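Local coordinates for protein alpha-galactosidase (Thermus thermophilus, PDB 6LCJ) that probably hydrolyses terminal alpha-galactosyl residues from galactosides, as a thermostable glycoside hydrolase of family GH36 that assembles as a hexamer, at residues W252-R255 against P261-A264; Y307-P312 against A318-A323; E422-F427 against V473-L478; R459-G462 against F466-G469. One frame throughout, in Å; residues are numbered along the deposited sequence.

Interaction 1 of 4, residues W252-R255 against P261-A264; sequences WVLR and PVRA
V253, L254 and R255 meet P261 and V262 where the loop after helix 244-248 turns back beside the start of strand 263-267. The contact leads into a small antiparallel sheet attached to the Melibiase TIM barrel. The backbones are joined by a single bridge, R255 with P261. V262 N donates to L254 O at 2.9 Å with a nearly straight N-H...O angle of 166°. The donor is tilted 30° from the carbonyl plane. The same oxygen also receives a close CA-H contact from P261, so two neighbouring residues hold it. A water lies within bonding reach of L254 O and V262 O.

Three side-chain pairs pack around this bond. V253 carries CG1 anti to its N (chi1 173°), and this methyl meets P261 CB at 3.7 Å. The methine CG of L254 rests 4.0 Å from V262 CG2, the branch of V262 that lies anti to its carbonyl carbon. The two side chains run at a slant to each other. R255 starts out away from P261, yet its chain is extended from CG to NE and returns alongside the proline. Its NH1 also donates to G259 O and forms a salt bridge with D120 of a second subunit, while NH2 donates to P250 O. These partners fix the guanidinium beside the subunit boundary. On the proline side, R255 NH1 comes 3.8 Å from P261 CD.

Interaction 2 of 4, residues Y307-P312 against A318-A323; sequences YAAALP and ARYRKA
R319 and Y320, on the first turns of helix 317-331, cover the short 3-10 turn and loop that lead into that helix. R319 comes first and makes the polar part of the contact. Its CG lies anti to the carbonyl carbon, and the chain bends at chi3 (9°), which brings the guanidinium to L311 O. NH2 donates to this oxygen at 2.7 Å, in the carbonyl plane. NH1 adds a weak bond to the same atom at 3.1 Å, with an N-H...O angle of 128°. L311 O thus accepts two bonds, one good and one weak, from the same guanidinium. A water donates to A308 O and accepts a weak bond from R319 NH2.

Y320 follows and makes the apolar part. With CG anti to its N (chi1 168°), the side chain is placed alongside the two alanines. A310 CB sits 3.5 Å from Y320 CB. A309 CB meets the ring edge in its plane, 3.7 Å from Y320 CD1. The hydroxyl of Y320 is hydrogen-bonded to S346 OG, which anchors the far end of the ring.

Later on the helix, A323 N bonds back to R319 O, as in a regular helical turn. The whole is a strand-loop-helix connection of the Melibiase TIM barrel, in which helix 317-331 follows parallel strand 298-303.

Interaction 3 of 4, residues E422-F427 against V473-L478; sequences EALAHF and VDYAPL
Helix 415-428 passes the end of strand 471-474 at some distance, and the nearest CA atoms, those of A423 and V473, are 7.9 Å apart. The gap is bridged by side chains, above all by Y475. Its CG lies anti to the carbonyl carbon (chi1 -69°). Its CB is directed toward the helix, and the hydroxyl end of the ring reaches it. The hydroxyl arrives between two neighbouring residues. A423 CB is 3.3 Å from Y475 OH, and L424 CD2 is 3.5 Å from it. The tip of L424 reaches back to the tyrosine, the two side chains running antiparallel, with L424 CD2 3.9 Å from Y475 CZ. On the strand, V473 CG2 makes a looser apolar contact with A423 CB at 4.4 Å.

The buried hydroxyl of Y475 is hydrogen-bonded to L420 O of the same helix. This polar tie holds the ring end against the helix, while L384 and L388 of helix 380-388 pack on the tyrosine as well.

Just beside the ring, the strand gives way to a short 3-10 segment. D474 OD1 accepts from A476 N at 3.2 Å, approached from above the carboxylate plane. L478 N then bonds to Y475 O. The contact joins a three-stranded antiparallel sheet near the C-terminus to helix 415-428, and an Asx turn at D474 leads out of the final strand.

Interaction 4 of 4, residues R459-G462 against F466-G469; sequences RRLG and FRVG
R460 and F466 lie side by side, and the aliphatic part of the arginine covers one face of the ring. R460 CG stands 3.8 Å from the ring centroid, 27° off its normal, a CH-pi contact. Farther along the extended chain, R460 NE comes 3.3 Å from F466 CZ. The guanidinium and ring planes are 29° apart. R460 NE also donates to G462 O, which positions the guanidinium.

The backbones of strands 458-462 and 465-468 set this pairing. R460 and F466 form a non-hydrogen-bonded antiparallel pair. The adjacent pair, R459 with R467, is hydrogen-bonded. R467 N donates to R459 O at 2.7 Å, and R459 N to R467 O at 2.9 Å.

R459 and R467 point to the other face of the sheet. Their guanidinium planes are 63° apart, and NH2 of R459 is 3.3 Å from NH2 of R467. L461 CD1 packs on R467 CB at 3.9 Å.

Further out, R460 NH2 donates to P463 O and L388 O. F466 meets F427 edge-to-face. R467 NH1 has a weak, long ion pair with E470. The chemistry implies a beta hairpin whose faces differ. The R460/F466 face buries an aromatic ring under an anchored arginine, and the R459/R467 face brings two like charges together, probably at some electrostatic cost.

How the interactions relate
Interactions 1 and 2 lie on one side of the chain's centre, interactions 3 and 4 on the opposite side. The first two touch at the barrel: A264 O is probably hydrogen-bonded to Y307 OH, and L311 packs on L254 and A264. Interactions 3 and 4 share the C-terminal sheet, where strands 465-468 and 471-474 are neighbours. There V473 N probably bonds to F466 O, and V468 packs on A423 and V473. Interactions 2 and 3 are buried. The former adds arginine-carbonyl bonds to its apolar packing; the latter is apolar across its segments, its tyrosine hydroxyl bonding to L420 O. Interaction 1 is partly buried and reaches another subunit. Interaction 4 is an arginine-rich surface contact.

Interaction 1 of 4, residues W252-R255 against P261-A264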
# COMPACT_ATOMS: atom_id res chain seq x y z
N TRP E 252 -8.45 -23.18 -31.51
CA TRP E 252 -7.64 -24.27 -30.98
C TRP E 252 -6.82 -23.87 -29.76
O TRP E 252 -6.28 -24.75 -29.07
CB TRP E 252 -6.69 -24.80 -32.06
CG TRP E 252 -7.36 -25.73 -33.06
CD1 TRP E 252 -8.69 -25.95 -33.21
CD2 TRP E 252 -6.70 -26.56 -34.02
NE1 TRP E 252 -8.91 -26.87 -34.21
CE2 TRP E 252 -7.70 -27.26 -34.73
CE3 TRP E 252 -5.36 -26.78 -34.36
CZ2 TRP E 252 -7.41 -28.16 -35.75
CZ3 TRP E 252 -5.07 -27.68 -35.37
CH2 TRP E 252 -6.10 -28.35 -36.06
N VAL E 253 -6.71 -22.58 -29.46
CA VAL E 253 -5.90 -22.11 -28.35
C VAL E 253 -6.61 -22.42 -27.04
O VAL E 253 -7.81 -22.18 -26.89
CB VAL E 253 -5.61 -20.61 -28.49
CG1 VAL E 253 -4.92 -20.07 -27.25
CG2 VAL E 253 -4.77 -20.38 -29.75
N LEU E 254 -5.87 -22.98 -26.08
CA LEU E 254 -6.40 -23.16 -24.73
C LEU E 254 -6.71 -21.81 -24.11
O LEU E 254 -5.84 -20.93 -24.05
CB LEU E 254 -5.42 -23.94 -23.87
CG LEU E 254 -5.90 -24.24 -22.45
CD1 LEU E 254 -7.14 -25.11 -22.48
CD2 LEU E 254 -4.77 -24.91 -21.69
N ARG E 255 -7.95 -21.63 -23.66
CA ARG E 255 -8.42 -20.35 -23.15
C ARG E 255 -8.98 -20.52 -21.75
O ARG E 255 -9.43 -21.60 -21.36
CB ARG E 255 -9.48 -19.75 -24.08
CG ARG E 255 -8.88 -19.17 -25.34
CD ARG E 255 -9.87 -19.05 -26.49
NE ARG E 255 -9.17 -18.71 -27.73
CZ ARG E 255 -8.65 -17.51 -28.00
NH1 ARG E 255 -8.75 -16.52 -27.13
NH2 ARG E 255 -8.03 -17.30 -29.15
N PRO E 261 -6.14 -16.49 -23.82
CA PRO E 261 -5.24 -17.65 -23.92
C PRO E 261 -4.52 -17.91 -22.61
O PRO E 261 -4.01 -16.99 -21.96
CB PRO E 261 -4.26 -17.24 -25.02
CG PRO E 261 -5.03 -16.25 -25.85
CD PRO E 261 -5.86 -15.49 -24.86
N VAL E 262 -4.50 -19.18 -22.20
CA VAL E 262 -3.74 -19.58 -21.03
C VAL E 262 -2.24 -19.48 -21.33
O VAL E 262 -1.77 -19.91 -22.38
CB VAL E 262 -4.15 -21.01 -20.63
CG1 VAL E 262 -3.24 -21.57 -19.54
CG2 VAL E 262 -5.60 -21.00 -20.19
N ARG E 263 -1.50 -18.89 -20.40
CA ARG E 263 -0.06 -18.75 -20.59
C ARG E 263 0.62 -20.09 -20.32
O ARG E 263 0.31 -20.78 -19.34
CB ARG E 263 0.48 -17.66 -19.66
CG ARG E 263 -0.43 -16.43 -19.66
CD ARG E 263 0.34 -15.15 -19.65
NE ARG E 263 0.86 -14.81 -20.98
CZ ARG E 263 0.75 -13.62 -21.55
NH1 ARG E 263 0.12 -12.64 -20.90
NH2 ARG E 263 1.26 -13.40 -22.76
N ALA E 264 1.51 -20.50 -21.23
CA ALA E 264 2.22 -21.76 -21.07
C ALA E 264 3.71 -21.56 -20.84
O ALA E 264 4.48 -22.51 -20.94
CB ALA E 264 1.99 -22.66 -22.29
O HOH W 1 -2.86 -21.02 -24.42

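Interaction 2 of 4, residues Y307-P312 against A318-A323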
# COMPACT_ATOMS: atom_id res chain seq x y z
N TYR E 307 3.60 -30.84 -20.66
CA TYR E 307 2.80 -30.13 -19.66
C TYR E 307 1.76 -29.22 -20.32
O TYR E 307 0.71 -28.94 -19.73
CB TYR E 307 3.72 -29.31 -18.73
CG TYR E 307 4.25 -28.06 -19.41
CD1 TYR E 307 3.53 -26.87 -19.37
CD2 TYR E 307 5.44 -28.08 -20.10
CE1 TYR E 307 4.00 -25.74 -20.01
CE2 TYR E 307 5.91 -26.95 -20.74
CZ TYR E 307 5.19 -25.80 -20.69
OH TYR E 307 5.66 -24.69 -21.34
N ALA E 308 2.04 -28.71 -21.53
CA ALA E 308 1.09 -27.81 -22.16
C ALA E 308 -0.27 -28.47 -22.36
O ALA E 308 -1.31 -27.80 -22.29
CB ALA E 308 1.63 -27.31 -23.49
N ALA E 309 -0.29 -29.79 -22.57
CA ALA E 309 -1.54 -30.50 -22.76
C ALA E 309 -2.31 -30.73 -21.46
O ALA E 309 -3.46 -31.19 -21.51
CB ALA E 309 -1.27 -31.84 -23.45
N ALA E 310 -1.70 -30.45 -20.31
CA ALA E 310 -2.32 -30.74 -19.02
C ALA E 310 -2.54 -29.49 -18.18
O ALA E 310 -2.90 -29.60 -17.00
CB ALA E 310 -1.49 -31.76 -18.24
N LEU E 311 -2.37 -28.31 -18.74
CA LEU E 311 -2.66 -27.11 -17.99
C LEU E 311 -4.14 -27.10 -17.58
O LEU E 311 -5.00 -27.64 -18.28
CB LEU E 311 -2.29 -25.87 -18.80
CG LEU E 311 -0.76 -25.74 -18.86
CD1 LEU E 311 -0.30 -24.80 -19.97
CD2 LEU E 311 -0.15 -25.35 -17.50
N PRO E 312 -4.47 -26.51 -16.42
CA PRO E 312 -3.61 -25.73 -15.52
C PRO E 312 -2.97 -26.53 -14.41
O PRO E 312 -2.61 -25.94 -13.40
CB PRO E 312 -4.59 -24.71 -14.93
CG PRO E 312 -5.97 -25.36 -15.03
CD PRO E 312 -5.84 -26.61 -15.89
N ALA E 318 -6.78 -35.50 -16.58
CA ALA E 318 -7.74 -36.33 -17.31
C ALA E 318 -7.78 -36.01 -18.80
O ALA E 318 -7.79 -36.92 -19.63
CB ALA E 318 -9.15 -36.21 -16.71
N ARG E 319 -7.81 -34.72 -19.17
CA ARG E 319 -7.69 -34.35 -20.58
C ARG E 319 -6.36 -34.83 -21.16
O ARG E 319 -6.31 -35.35 -22.28
CB ARG E 319 -7.79 -32.83 -20.78
CG ARG E 319 -9.17 -32.23 -20.61
CD ARG E 319 -9.12 -30.70 -20.52
NE ARG E 319 -7.78 -30.21 -20.84
CZ ARG E 319 -7.16 -29.25 -20.17
NH1 ARG E 319 -7.78 -28.65 -19.15
NH2 ARG E 319 -5.91 -28.89 -20.51
N TYR E 320 -5.28 -34.62 -20.41
CA TYR E 320 -3.95 -34.98 -20.89
C TYR E 320 -3.85 -36.46 -21.19
O TYR E 320 -3.29 -36.86 -22.22
CB TYR E 320 -2.90 -34.57 -19.85
CG TYR E 320 -1.51 -35.12 -20.09
CD1 TYR E 320 -0.63 -34.50 -20.98
CD2 TYR E 320 -1.07 -36.27 -19.43
CE1 TYR E 320 0.65 -35.00 -21.19
CE2 TYR E 320 0.20 -36.78 -19.63
CZ TYR E 320 1.05 -36.15 -20.51
OH TYR E 320 2.32 -36.67 -20.70
N ARG E 321 -4.39 -37.30 -20.31
CA ARG E 321 -4.24 -38.74 -20.49
C ARG E 321 -5.00 -39.22 -21.72
O ARG E 321 -4.49 -40.08 -22.46
CB ARG E 321 -4.71 -39.46 -19.23
CG ARG E 321 -4.63 -40.94 -19.33
CD ARG E 321 -3.37 -41.44 -18.70
NE ARG E 321 -3.31 -42.89 -18.68
CZ ARG E 321 -2.20 -43.58 -18.42
NH1 ARG E 321 -1.07 -42.93 -18.15
NH2 ARG E 321 -2.21 -44.90 -18.42
N LYS E 322 -6.20 -38.69 -21.96
CA LYS E 322 -6.96 -39.06 -23.16
C LYS E 322 -6.26 -38.59 -24.43
O LYS E 322 -6.22 -39.32 -25.42
CB LYS E 322 -8.37 -38.51 -23.08
CG LYS E 322 -9.24 -39.20 -22.03
CD LYS E 322 -10.60 -38.49 -21.87
CE LYS E 322 -11.09 -38.50 -20.41
NZ LYS E 322 -11.52 -37.12 -19.98
N ALA E 323 -5.69 -37.38 -24.42
CA ALA E 323 -4.95 -36.91 -25.59
C ALA E 323 -3.73 -37.79 -25.85
O ALA E 323 -3.47 -38.18 -26.99
CB ALA E 323 -4.52 -35.46 -25.40
O HOH W 2 -4.29 -28.19 -23.29

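Interaction 3 of 4, residues E422-F427 against V473-L478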
# COMPACT_ATOMS: atom_id res chain seq x y z
N GLU E 422 27.11 -40.07 -15.82
CA GLU E 422 27.33 -41.36 -16.47
C GLU E 422 26.82 -42.52 -15.61
O GLU E 422 26.24 -43.48 -16.13
CB GLU E 422 28.81 -41.54 -16.78
CG GLU E 422 29.09 -42.68 -17.72
CD GLU E 422 30.53 -43.10 -17.67
OE1 GLU E 422 31.34 -42.46 -18.37
OE2 GLU E 422 30.87 -44.05 -16.92
N ALA E 423 27.02 -42.44 -14.29
CA ALA E 423 26.60 -43.52 -13.40
C ALA E 423 25.08 -43.69 -13.40
O ALA E 423 24.58 -44.82 -13.34
CB ALA E 423 27.10 -43.26 -11.98
N LEU E 424 24.33 -42.59 -13.47
CA LEU E 424 22.87 -42.70 -13.52
C LEU E 424 22.38 -43.30 -14.83
O LEU E 424 21.35 -43.98 -14.85
CB LEU E 424 22.22 -41.33 -13.29
CG LEU E 424 22.23 -40.82 -11.84
CD1 LEU E 424 21.19 -39.74 -11.68
CD2 LEU E 424 22.01 -41.93 -10.84
N ALA E 425 23.09 -43.07 -15.95
CA ALA E 425 22.76 -43.78 -17.18
C ALA E 425 22.98 -45.28 -17.04
O ALA E 425 22.17 -46.09 -17.50
CB ALA E 425 23.59 -43.24 -18.35
N HIS E 426 24.08 -45.69 -16.40
CA HIS E 426 24.28 -47.12 -16.15
C HIS E 426 23.17 -47.68 -15.28
O HIS E 426 22.63 -48.75 -15.57
CB HIS E 426 25.64 -47.36 -15.51
CG HIS E 426 26.80 -47.25 -16.45
ND1 HIS E 426 26.85 -47.92 -17.65
CD2 HIS E 426 27.96 -46.56 -16.35
CE1 HIS E 426 27.99 -47.64 -18.25
NE2 HIS E 426 28.68 -46.82 -17.49
N PHE E 427 22.79 -46.97 -14.22
CA PHE E 427 21.77 -47.48 -13.32
C PHE E 427 20.42 -47.62 -14.02
O PHE E 427 19.74 -48.64 -13.89
CB PHE E 427 21.66 -46.59 -12.09
CG PHE E 427 20.73 -47.12 -11.04
CD1 PHE E 427 21.13 -48.12 -10.18
CD2 PHE E 427 19.44 -46.61 -10.91
CE1 PHE E 427 20.28 -48.60 -9.20
CE2 PHE E 427 18.59 -47.09 -9.93
CZ PHE E 427 19.01 -48.09 -9.08
N VAL E 473 29.88 -44.49 -5.76
CA VAL E 473 29.59 -43.10 -6.14
C VAL E 473 28.65 -42.50 -5.11
O VAL E 473 27.58 -43.06 -4.83
CB VAL E 473 28.96 -43.03 -7.55
CG1 VAL E 473 28.98 -41.60 -8.07
CG2 VAL E 473 29.68 -43.97 -8.51
N ASP E 474 29.03 -41.35 -4.56
CA ASP E 474 28.29 -40.67 -3.50
C ASP E 474 27.70 -39.38 -4.06
O ASP E 474 28.43 -38.54 -4.60
CB ASP E 474 29.20 -40.39 -2.31
CG ASP E 474 28.45 -39.88 -1.08
OD1 ASP E 474 27.20 -39.89 -1.09
OD2 ASP E 474 29.11 -39.48 -0.10
N TYR E 475 26.39 -39.21 -3.93
CA TYR E 475 25.70 -38.03 -4.43
C TYR E 475 25.26 -37.07 -3.34
O TYR E 475 24.89 -35.94 -3.67
CB TYR E 475 24.46 -38.43 -5.25
CG TYR E 475 24.72 -39.12 -6.57
CD1 TYR E 475 24.92 -40.49 -6.62
CD2 TYR E 475 24.71 -38.41 -7.77
CE1 TYR E 475 25.14 -41.14 -7.81
CE2 TYR E 475 24.93 -39.05 -8.98
CZ TYR E 475 25.14 -40.43 -8.98
OH TYR E 475 25.36 -41.11 -10.16
N ALA E 476 25.26 -37.49 -2.08
CA ALA E 476 24.69 -36.66 -1.01
C ALA E 476 25.25 -35.24 -0.96
O ALA E 476 24.46 -34.31 -0.72
CB ALA E 476 24.85 -37.36 0.34
N PRO E 477 26.57 -34.99 -1.16
CA PRO E 477 27.05 -33.60 -1.15
C PRO E 477 26.27 -32.61 -2.01
O PRO E 477 26.10 -31.46 -1.58
CB PRO E 477 28.50 -33.75 -1.65
CG PRO E 477 28.92 -35.07 -1.12
CD PRO E 477 27.69 -35.95 -1.16
N LEU E 478 25.79 -33.01 -3.20
CA LEU E 478 25.13 -32.06 -4.09
C LEU E 478 23.76 -31.60 -3.59
O LEU E 478 23.23 -30.60 -4.10
CB LEU E 478 24.95 -32.65 -5.49
CG LEU E 478 23.91 -33.75 -5.77
CD1 LEU E 478 22.64 -33.21 -6.41
CD2 LEU E 478 24.53 -34.78 -6.69

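Interaction 4 of 4, residues R459-G462 against F466-G469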
# COMPACT_ATOMS: atom_id res chain seq x y z
N ARG E 459 24.45 -50.98 -8.38
CA ARG E 459 23.64 -51.39 -7.25
C ARG E 459 23.46 -50.18 -6.36
O ARG E 459 24.38 -49.37 -6.22
CB ARG E 459 24.32 -52.55 -6.50
CG ARG E 459 23.87 -52.73 -5.05
CD ARG E 459 24.00 -54.18 -4.62
NE ARG E 459 25.26 -54.75 -5.08
CZ ARG E 459 26.41 -54.67 -4.40
NH1 ARG E 459 26.45 -54.03 -3.23
NH2 ARG E 459 27.52 -55.22 -4.89
N ARG E 460 22.28 -50.03 -5.77
CA ARG E 460 22.04 -48.93 -4.84
C ARG E 460 22.34 -49.37 -3.42
O ARG E 460 21.80 -50.37 -2.94
CB ARG E 460 20.61 -48.42 -4.94
CG ARG E 460 20.51 -46.90 -4.79
CD ARG E 460 19.09 -46.40 -4.95
NE ARG E 460 19.01 -44.96 -4.78
CZ ARG E 460 18.08 -44.20 -5.36
NH1 ARG E 460 17.16 -44.77 -6.13
NH2 ARG E 460 18.07 -42.88 -5.17
N LEU E 461 23.20 -48.62 -2.74
CA LEU E 461 23.55 -48.89 -1.36
C LEU E 461 22.76 -48.04 -0.39
O LEU E 461 22.58 -48.44 0.77
CB LEU E 461 25.04 -48.66 -1.14
CG LEU E 461 25.89 -49.34 -2.21
CD1 LEU E 461 27.35 -48.90 -2.12
CD2 LEU E 461 25.76 -50.86 -2.11
N GLY E 462 22.28 -46.89 -0.84
CA GLY E 462 21.48 -46.00 -0.04
C GLY E 462 20.83 -44.98 -0.95
O GLY E 462 20.97 -45.03 -2.17
N PHE E 466 25.58 -45.25 -4.74
CA PHE E 466 25.51 -46.37 -5.66
C PHE E 466 26.87 -47.03 -5.73
O PHE E 466 27.90 -46.43 -5.39
CB PHE E 466 25.06 -45.92 -7.05
CG PHE E 466 23.72 -45.25 -7.06
CD1 PHE E 466 23.55 -43.98 -6.50
CD2 PHE E 466 22.62 -45.88 -7.61
CE1 PHE E 466 22.32 -43.37 -6.49
CE2 PHE E 466 21.39 -45.26 -7.62
CZ PHE E 466 21.24 -44.01 -7.05
N ARG E 467 26.87 -48.28 -6.14
CA ARG E 467 28.08 -48.99 -6.48
C ARG E 467 28.00 -49.28 -7.97
O ARG E 467 27.17 -50.09 -8.40
CB ARG E 467 28.26 -50.26 -5.66
CG ARG E 467 29.72 -50.59 -5.42
CD ARG E 467 29.93 -51.46 -4.19
NE ARG E 467 29.90 -52.89 -4.51
CZ ARG E 467 30.84 -53.52 -5.23
NH1 ARG E 467 31.89 -52.85 -5.70
NH2 ARG E 467 30.73 -54.82 -5.46
N VAL E 468 28.83 -48.60 -8.75
CA VAL E 468 28.88 -48.73 -10.20
C VAL E 468 30.11 -49.54 -10.54
O VAL E 468 31.24 -49.12 -10.24
CB VAL E 468 28.90 -47.36 -10.90
CG1 VAL E 468 28.79 -47.52 -12.41
CG2 VAL E 468 27.79 -46.46 -10.37
N GLY E 469 29.90 -50.71 -11.17
CA GLY E 469 30.93 -51.72 -11.24
C GLY E 469 31.52 -51.95 -9.86
O GLY E 469 30.80 -52.31 -8.93